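Local coordinates for protein putative glucoamylase (Bacteroides uniformis, PDB 4GL3) that is a putative glucoamylase, probably a glycoside hydrolase that releases glucose from the ends of alpha-glucan chains, at residues E132-A137 and N156-Q161; A162-F167 and H197-L202. All blocks are in the same frame, centred on the assembly; numbering follows the deposited sequence. Where two conformers were deposited one is given.

Contact 1: residues E132-A137 and N156-Q161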
ATOM      1  N   GLU A 132      -8.018  -4.923  -1.448  1.00 23.76           N
ATOM      2  CA  GLU A 132      -8.073  -3.539  -1.971  1.00 25.99           C
ATOM      3  C   GLU A 132      -7.845  -3.549  -3.495  1.00 26.62           C
ATOM      4  O   GLU A 132      -8.663  -3.074  -4.289  1.00 26.16           O
ATOM      5  CB  GLU A 132      -7.065  -2.654  -1.204  1.00 25.37           C
ATOM      6  CG  GLU A 132      -7.083  -1.170  -1.572  1.00 26.43           C
ATOM      7  CD  GLU A 132      -6.042  -0.376  -0.796  1.00 32.66           C
ATOM      8  OE1 GLU A 132      -5.219  -0.955  -0.034  1.00 28.56           O
ATOM      9  OE2 GLU A 132      -6.033   0.853  -0.931  1.00 36.35           O
ATOM     10  N   GLY A 133      -6.788  -4.210  -3.925  1.00 26.12           N
ATOM     11  CA  GLY A 133      -6.591  -4.433  -5.335  1.00 30.31           C
ATOM     12  C   GLY A 133      -7.627  -5.283  -6.064  1.00 27.37           C
ATOM     13  O   GLY A 133      -8.050  -4.925  -7.149  1.00 24.74           O
ATOM     14  N   LEU A 134      -8.041  -6.412  -5.484  1.00 24.65           N
ATOM     15  CA  LEU A 134      -8.984  -7.300  -6.166  1.00 23.95           C
ATOM     16  C   LEU A 134     -10.337  -6.620  -6.325  1.00 26.68           C
ATOM     17  O   LEU A 134     -11.006  -6.815  -7.351  1.00 25.34           O
ATOM     18  CB  LEU A 134      -9.118  -8.675  -5.500  1.00 23.95           C
ATOM     19  CG  LEU A 134      -7.882  -9.619  -5.468  1.00 24.81           C
ATOM     20  CD1 LEU A 134      -8.254 -10.919  -4.699  1.00 23.92           C
ATOM     21  CD2 LEU A 134      -7.349  -9.935  -6.871  1.00 21.63           C
ATOM     22  N   LEU A 135     -10.749  -5.782  -5.369  1.00 24.71           N
ATOM     23  CA  LEU A 135     -12.071  -5.155  -5.544  1.00 24.82           C
ATOM     24  C   LEU A 135     -12.037  -4.078  -6.668  1.00 26.49           C
ATOM     25  O   LEU A 135     -13.001  -3.956  -7.416  1.00 26.83           O
ATOM     26  CB  LEU A 135     -12.657  -4.640  -4.227  1.00 23.87           C
ATOM     27  CG  LEU A 135     -13.036  -5.694  -3.181  1.00 30.94           C
ATOM     28  CD1 LEU A 135     -13.721  -4.983  -2.017  1.00 30.49           C
ATOM     29  CD2 LEU A 135     -13.953  -6.772  -3.729  1.00 30.42           C
ATOM     30  N   ALA A 136     -10.923  -3.348  -6.783  1.00 29.11           N
ATOM     31  CA  ALA A 136     -10.663  -2.467  -7.920  1.00 31.75           C
ATOM     32  C   ALA A 136     -10.700  -3.277  -9.210  1.00 30.62           C
ATOM     33  O   ALA A 136     -11.378  -2.893 -10.164  1.00 29.46           O
ATOM     34  CB  ALA A 136      -9.322  -1.726  -7.771  1.00 23.94           C
ATOM     35  N   ALA A 137     -10.014  -4.413  -9.251  1.00 30.09           N
ATOM     36  CA  ALA A 137     -10.009  -5.248 -10.478  1.00 30.51           C
ATOM     37  C   ALA A 137     -11.410  -5.749 -10.834  1.00 26.86           C
ATOM     38  O   ALA A 137     -11.798  -5.736 -11.996  1.00 28.70           O
ATOM     39  CB  ALA A 137      -9.017  -6.410 -10.343  1.00 26.42           C
ATOM     40  N   ASN A 156     -15.326 -12.324  -6.697  1.00 22.96           N
ATOM     41  CA  ASN A 156     -16.486 -12.158  -5.835  1.00 26.72           C
ATOM     42  C   ASN A 156     -16.545 -13.294  -4.799  1.00 28.11           C
ATOM     43  O   ASN A 156     -16.878 -13.058  -3.669  1.00 23.47           O
ATOM     44  CB  ASN A 156     -17.789 -12.123  -6.614  1.00 28.55           C
ATOM     45  CG  ASN A 156     -18.950 -11.602  -5.750  1.00 34.97           C
ATOM     46  OD1 ASN A 156     -18.922 -10.473  -5.212  1.00 36.51           O
ATOM     47  ND2 ASN A 156     -19.927 -12.412  -5.600  1.00 33.38           N
ATOM     48  N   ASN A 157     -16.232 -14.520  -5.226  1.00 27.11           N
ATOM     49  CA  ASN A 157     -16.191 -15.659  -4.319  0.60 26.13           C
ATOM     50  C   ASN A 157     -15.095 -15.536  -3.244  1.00 23.42           C
ATOM     51  O   ASN A 157     -15.342 -15.790  -2.052  1.00 25.86           O
ATOM     52  CB  ASN A 157     -16.034 -16.949  -5.129  0.60 28.58           C
ATOM     53  CG  ASN A 157     -16.016 -18.169  -4.266  0.60 31.98           C
ATOM     54  OD1 ASN A 157     -14.951 -18.752  -4.050  0.60 38.82           O
ATOM     55  ND2 ASN A 157     -17.173 -18.538  -3.726  0.60 26.14           N
ATOM     56  N   LEU A 158     -13.891 -15.127  -3.637  1.00 23.14           N
ATOM     57  CA  LEU A 158     -12.825 -14.812  -2.667  1.00 22.36           C
ATOM     58  C   LEU A 158     -13.267 -13.753  -1.678  1.00 24.63           C
ATOM     59  O   LEU A 158     -13.089 -13.888  -0.443  1.00 23.02           O
ATOM     60  CB  LEU A 158     -11.540 -14.345  -3.372  1.00 23.54           C
ATOM     61  CG  LEU A 158     -10.747 -15.409  -4.108  1.00 24.76           C
ATOM     62  CD1 LEU A 158      -9.561 -14.745  -4.805  1.00 19.98           C
ATOM     63  CD2 LEU A 158     -10.275 -16.482  -3.139  1.00 20.68           C
ATOM     64  N   TRP A 159     -13.866 -12.687  -2.197  1.00 24.63           N
ATOM     65  CA  TRP A 159     -14.344 -11.616  -1.326  1.00 23.59           C
ATOM     66  C   TRP A 159     -15.409 -12.137  -0.341  1.00 25.23           C
ATOM     67  O   TRP A 159     -15.336 -11.831   0.841  1.00 23.20           O
ATOM     68  CB  TRP A 159     -14.883 -10.468  -2.181  1.00 23.88           C
ATOM     69  CG  TRP A 159     -15.664  -9.400  -1.478  1.00 23.37           C
ATOM     70  CD1 TRP A 159     -16.932  -8.975  -1.809  1.00 24.23           C
ATOM     71  CD2 TRP A 159     -15.229  -8.545  -0.415  1.00 21.53           C
ATOM     72  NE1 TRP A 159     -17.314  -7.935  -0.992  1.00 22.71           N
ATOM     73  CE2 TRP A 159     -16.287  -7.657  -0.131  1.00 20.84           C
ATOM     74  CE3 TRP A 159     -14.073  -8.472   0.358  1.00 21.16           C
ATOM     75  CZ2 TRP A 159     -16.224  -6.732   0.897  1.00 24.31           C
ATOM     76  CZ3 TRP A 159     -13.999  -7.529   1.366  1.00 22.38           C
ATOM     77  CH2 TRP A 159     -15.078  -6.673   1.637  1.00 22.54           C
ATOM     78  N   ARG A 160     -16.385 -12.923  -0.823  1.00 22.58           N
ATOM     79  CA  ARG A 160     -17.410 -13.463   0.066  1.00 23.94           C
ATOM     80  C   ARG A 160     -16.847 -14.488   1.103  1.00 26.35           C
ATOM     81  O   ARG A 160     -17.395 -14.611   2.189  1.00 22.50           O
ATOM     82  CB  ARG A 160     -18.579 -14.067  -0.703  1.00 26.04           C
ATOM     83  CG  ARG A 160     -19.400 -13.030  -1.494  1.00 28.99           C
ATOM     84  CD  ARG A 160     -20.418 -13.724  -2.382  1.00 35.77           C
ATOM     85  NE  ARG A 160     -21.409 -14.356  -1.524  1.00 35.65           N
ATOM     86  CZ  ARG A 160     -22.402 -13.711  -0.924  1.00 34.24           C
ATOM     87  NH1 ARG A 160     -22.578 -12.400  -1.090  1.00 36.22           N
ATOM     88  NH2 ARG A 160     -23.205 -14.390  -0.140  1.00 40.47           N
ATOM     89  N   GLN A 161     -15.714 -15.104   0.805  1.00 22.37           N
ATOM     90  CA  GLN A 161     -15.113 -16.106   1.700  1.00 24.71           C
ATOM     91  C   GLN A 161     -14.164 -15.512   2.765  1.00 20.59           C
ATOM     92  O   GLN A 161     -13.715 -16.253   3.657  1.00 23.20           O
ATOM     93  CB  GLN A 161     -14.411 -17.193   0.884  1.00 21.04           C
ATOM     94  CG  GLN A 161     -15.311 -18.114   0.096  1.00 26.32           C
ATOM     95  CD  GLN A 161     -14.534 -19.299  -0.556  1.00 49.94           C
ATOM     96  OE1 GLN A 161     -13.337 -19.206  -0.864  1.00 41.88           O
ATOM     97  NE2 GLN A 161     -15.210 -20.415  -0.739  1.00 48.14           N
TER
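L135 and W159 form the main part of a buried, wholly apolar contact between helices 124-140 and 146-161, antiparallel neighbours in sequence that make a helical hairpin, an arrangement consistent with the alpha/alpha toroid expected of the six-hairpin glycosidase clan. The segments bury 157 Å² in all and share no hydrogen bond; the closest backbone pair, CA of L135 and CA of W159, is 8.0 Å apart, so the side chains span the gap. The indole of W159 swings out with CG anti to the backbone N (chi1 168°), which carries its rings across to helix 124-140. The pyrrole nitrogen NE1 of W159 is hydrogen-bonded to D405 OD2, while H403 meets the rings edge-to-face, and these two together probably help set the turn of the indole. L202 of helix 197-205 touches both L135 and W159. Beside this pair, L134 meets L158 methyl to methyl, CD1 to CD1 at 4.0 Å, where V86 of helix 75-90 also reaches L134. The leucine of the main pair stands at about a right angle to the indole and lays both methyls on one face of it. CD2 of L135 lies 3.9 Å from CG of W159, and CD1 of L135 sits 4.0 Å from the centroid of the six-membered ring, a CH-pi contact only 2° off the ring normal.

Contact 2: residues A162-F167 and H197-L202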
ATOM      1  N   ALA A 162     -13.886 -14.194   2.701  1.00 23.20           N
ATOM      2  CA  ALA A 162     -12.929 -13.567   3.615  1.00 19.29           C
ATOM      3  C   ALA A 162     -13.645 -13.307   4.947  1.00 21.37           C
ATOM      4  O   ALA A 162     -14.522 -12.455   5.000  1.00 24.66           O
ATOM      5  CB  ALA A 162     -12.355 -12.276   3.060  1.00 20.78           C
ATOM      6  N   GLU A 163     -13.238 -14.034   6.011  1.00 22.61           N
ATOM      7  CA  GLU A 163     -13.970 -14.042   7.307  1.00 23.30           C
ATOM      8  C   GLU A 163     -13.476 -12.959   8.275  1.00 21.42           C
ATOM      9  O   GLU A 163     -12.889 -13.248   9.329  1.00 20.62           O
ATOM     10  CB  GLU A 163     -13.883 -15.415   7.978  1.00 24.60           C
ATOM     11  CG  GLU A 163     -14.547 -16.561   7.219  1.00 24.06           C
ATOM     12  CD  GLU A 163     -14.110 -17.904   7.794  1.00 26.87           C
ATOM     13  OE1 GLU A 163     -14.141 -18.073   9.050  1.00 25.62           O
ATOM     14  OE2 GLU A 163     -13.670 -18.757   6.996  1.00 26.14           O
ATOM     15  N   TRP A 164     -13.725 -11.701   7.923  1.00 18.12           N
ATOM     16  CA  TRP A 164     -13.218 -10.571   8.733  1.00 20.49           C
ATOM     17  C   TRP A 164     -13.593 -10.719  10.224  1.00 20.18           C
ATOM     18  O   TRP A 164     -12.737 -10.546  11.107  1.00 23.67           O
ATOM     19  CB  TRP A 164     -13.723  -9.224   8.166  1.00 20.49           C
ATOM     20  CG  TRP A 164     -13.379  -9.087   6.718  1.00 19.78           C
ATOM     21  CD1 TRP A 164     -14.201  -9.284   5.668  1.00 22.57           C
ATOM     22  CD2 TRP A 164     -12.096  -8.765   6.178  1.00 19.94           C
ATOM     23  NE1 TRP A 164     -13.514  -9.152   4.483  1.00 20.95           N
ATOM     24  CE2 TRP A 164     -12.213  -8.818   4.769  1.00 19.15           C
ATOM     25  CE3 TRP A 164     -10.848  -8.464   6.748  1.00 22.79           C
ATOM     26  CZ2 TRP A 164     -11.123  -8.584   3.915  1.00 21.26           C
ATOM     27  CZ3 TRP A 164      -9.759  -8.243   5.917  1.00 25.31           C
ATOM     28  CH2 TRP A 164      -9.895  -8.309   4.498  1.00 21.86           C
ATOM     29  N   ASN A 165     -14.846 -11.046  10.487  1.00 20.25           N
ATOM     30  CA  ASN A 165     -15.307 -11.019  11.872  0.60 20.55           C
ATOM     31  C   ASN A 165     -14.692 -12.103  12.742  1.00 20.82           C
ATOM     32  O   ASN A 165     -14.622 -11.923  13.961  1.00 24.49           O
ATOM     33  CB  ASN A 165     -16.828 -11.034  12.025  0.60 21.07           C
ATOM     34  CG  ASN A 165     -17.255 -10.591  13.413  0.60 23.49           C
ATOM     35  OD1 ASN A 165     -16.906  -9.501  13.844  0.60 26.04           O
ATOM     36  ND2 ASN A 165     -18.028 -11.437  14.119  0.60 24.47           N
ATOM     37  N   PHE A 166     -14.211 -13.200  12.135  1.00 21.19           N
ATOM     38  CA  PHE A 166     -13.451 -14.209  12.886  1.00 22.17           C
ATOM     39  C   PHE A 166     -12.269 -13.570  13.636  1.00 23.25           C
ATOM     40  O   PHE A 166     -11.938 -13.997  14.731  1.00 20.05           O
ATOM     41  CB  PHE A 166     -12.956 -15.289  11.918  1.00 22.01           C
ATOM     42  CG  PHE A 166     -12.080 -16.334  12.554  1.00 22.56           C
ATOM     43  CD1 PHE A 166     -12.647 -17.350  13.348  1.00 22.12           C
ATOM     44  CD2 PHE A 166     -10.709 -16.267  12.440  1.00 22.24           C
ATOM     45  CE1 PHE A 166     -11.843 -18.307  13.921  1.00 21.92           C
ATOM     46  CE2 PHE A 166      -9.903 -17.216  13.051  1.00 22.27           C
ATOM     47  CZ  PHE A 166     -10.489 -18.237  13.753  1.00 19.42           C
ATOM     48  N   PHE A 167     -11.641 -12.550  13.025  1.00 18.68           N
ATOM     49  CA  PHE A 167     -10.446 -11.944  13.547  1.00 18.42           C
ATOM     50  C   PHE A 167     -10.676 -10.951  14.666  1.00 18.67           C
ATOM     51  O   PHE A 167      -9.704 -10.345  15.190  1.00 21.68           O
ATOM     52  CB  PHE A 167      -9.566 -11.385  12.397  1.00 19.91           C
ATOM     53  CG  PHE A 167      -9.064 -12.459  11.496  1.00 18.79           C
ATOM     54  CD1 PHE A 167      -9.849 -12.961  10.462  1.00 21.54           C
ATOM     55  CD2 PHE A 167      -7.857 -13.077  11.755  1.00 20.86           C
ATOM     56  CE1 PHE A 167      -9.402 -14.033   9.694  1.00 22.10           C
ATOM     57  CE2 PHE A 167      -7.385 -14.072  10.963  1.00 18.34           C
ATOM     58  CZ  PHE A 167      -8.165 -14.562   9.924  1.00 20.53           C
ATOM     59  N   HIS A 197      -5.901   1.107   8.132  1.00 19.79           N
ATOM     60  CA  HIS A 197      -7.287   1.607   8.147  1.00 23.31           C
ATOM     61  C   HIS A 197      -8.256   0.726   7.323  1.00 23.89           C
ATOM     62  O   HIS A 197      -9.424   0.432   7.732  1.00 22.32           O
ATOM     63  CB  HIS A 197      -7.289   3.058   7.625  1.00 23.66           C
ATOM     64  CG  HIS A 197      -8.503   3.854   7.979  1.00 24.87           C
ATOM     65  ND1 HIS A 197      -8.732   5.105   7.445  1.00 28.83           N
ATOM     66  CD2 HIS A 197      -9.538   3.602   8.819  1.00 23.71           C
ATOM     67  CE1 HIS A 197      -9.858   5.591   7.948  1.00 30.06           C
ATOM     68  NE2 HIS A 197     -10.355   4.710   8.800  1.00 27.55           N
ATOM     69  N   ILE A 198      -7.749   0.286   6.176  1.00 23.56           N
ATOM     70  CA  ILE A 198      -8.537  -0.440   5.186  1.00 25.76           C
ATOM     71  C   ILE A 198      -9.036  -1.784   5.713  1.00 21.57           C
ATOM     72  O   ILE A 198     -10.060  -2.314   5.225  1.00 22.15           O
ATOM     73  CB  ILE A 198      -7.732  -0.645   3.853  1.00 29.72           C
ATOM     74  CG1 ILE A 198      -8.636  -1.044   2.702  1.00 35.48           C
ATOM     75  CG2 ILE A 198      -6.662  -1.720   3.985  1.00 22.00           C
ATOM     76  CD1 ILE A 198      -9.385   0.088   2.108  1.00 36.98           C
ATOM     77  N   VAL A 199      -8.324  -2.354   6.682  1.00 22.56           N
ATOM     78  CA  VAL A 199      -8.784  -3.575   7.287  1.00 22.84           C
ATOM     79  C   VAL A 199     -10.164  -3.407   7.939  1.00 21.83           C
ATOM     80  O   VAL A 199     -11.027  -4.282   7.807  1.00 23.67           O
ATOM     81  CB  VAL A 199      -7.760  -4.125   8.335  1.00 24.23           C
ATOM     82  CG1 VAL A 199      -8.246  -5.476   8.880  1.00 21.78           C
ATOM     83  CG2 VAL A 199      -6.372  -4.242   7.692  1.00 19.89           C
ATOM     84  N   TYR A 200     -10.365  -2.293   8.646  1.00 23.32           N
ATOM     85  CA  TYR A 200     -11.653  -2.018   9.294  1.00 23.58           C
ATOM     86  C   TYR A 200     -12.725  -1.654   8.285  1.00 23.73           C
ATOM     87  O   TYR A 200     -13.873  -2.087   8.437  1.00 21.95           O
ATOM     88  CB  TYR A 200     -11.531  -0.913  10.342  1.00 21.52           C
ATOM     89  CG  TYR A 200     -10.868  -1.409  11.611  1.00 23.23           C
ATOM     90  CD1 TYR A 200      -9.463  -1.467  11.728  1.00 20.64           C
ATOM     91  CD2 TYR A 200     -11.628  -1.884  12.680  1.00 23.08           C
ATOM     92  CE1 TYR A 200      -8.853  -1.977  12.880  1.00 23.57           C
ATOM     93  CE2 TYR A 200     -11.017  -2.393  13.831  1.00 22.29           C
ATOM     94  CZ  TYR A 200      -9.644  -2.446  13.937  1.00 23.69           C
ATOM     95  OH  TYR A 200      -9.057  -2.945  15.117  1.00 21.72           O
ATOM     96  N   ILE A 201     -12.357  -0.887   7.247  1.00 23.23           N
ATOM     97  CA  ILE A 201     -13.321  -0.539   6.190  1.00 22.53           C
ATOM     98  C   ILE A 201     -13.809  -1.805   5.460  1.00 21.70           C
ATOM     99  O   ILE A 201     -14.996  -1.963   5.275  1.00 23.70           O
ATOM    100  CB  ILE A 201     -12.736   0.448   5.132  1.00 25.31           C
ATOM    101  CG1 ILE A 201     -12.163   1.737   5.742  1.00 30.77           C
ATOM    102  CG2 ILE A 201     -13.736   0.746   4.024  1.00 23.95           C
ATOM    103  CD1 ILE A 201     -12.988   2.353   6.774  1.00 30.24           C
ATOM    104  N   LEU A 202     -12.894  -2.708   5.071  1.00 23.35           N
ATOM    105  CA  LEU A 202     -13.307  -3.952   4.409  1.00 24.73           C
ATOM    106  C   LEU A 202     -14.111  -4.834   5.376  1.00 23.94           C
ATOM    107  O   LEU A 202     -15.144  -5.425   5.000  1.00 24.14           O
ATOM    108  CB  LEU A 202     -12.110  -4.718   3.849  1.00 25.38           C
ATOM    109  CG  LEU A 202     -11.340  -4.036   2.680  1.00 25.87           C
ATOM    110  CD1 LEU A 202     -10.089  -4.799   2.258  1.00 23.28           C
ATOM    111  CD2 LEU A 202     -12.276  -3.835   1.509  1.00 25.96           C
TER
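The indole of W164 lies against helix 197-205 at L202, and this is the tight half of a buried contact of 156 Å². CB of L202 is 4.0 Å from CZ2 of W164 and makes a CH-pi contact with the six-membered ring, 4.2 Å from its centroid and 20° off the normal, so it covers the face toward the rim rather than the centre. CD1 of L202 adds a touch at CH2 of W164, 4.2 Å away. The side of the ring nearer V199 is looser: CZ3 of W164 and CG1 of V199 are 4.3 Å apart, and CE3 of W164 comes no nearer to the carbonyl O of V199, also 4.3 Å. The contact joins the loop that follows helix 146-161 to helix 197-205, in a fold consistent with the alpha/alpha toroid of six-hairpin glycosidases. The chain reaches W164 through an inverse gamma turn centred on E163, then enters a 3-10 segment whose F167 N bonds to W164 O at 3.0 Å. W164 holds CG beside its backbone N (chi1 -54°), which turns the indole inward to the helix. Replacing W164 by an alanine would probably uncover CB and CD1 of L202 and open a gap beside V199. On the outer side of the loop the partly exposed residues turn elsewhere: E163 OE1 bonds to H98 ND1, and the ring of F166 stacks on that same histidine.

Followed from the N terminus, contact 1 closes first: helix 124-140 turns back through a short link into helix 146-161, and the 18 residues between the segments are mostly helix. The chain leaves 161 directly into 162-167, and contact 2 then closes a 29-residue excursion without helix, carrying strand 177-178, that returns at helix 197-205. The two closures follow in series, neither nested nor crossed. With centres 13 Å apart they still meet in space: W159 CZ3 packs 3.5 Å from W164 NE1, and L135 CD1 lies 4.0 Å from L202 CD2. Thus helix 197-205 packs against both the hairpin and the loop following it.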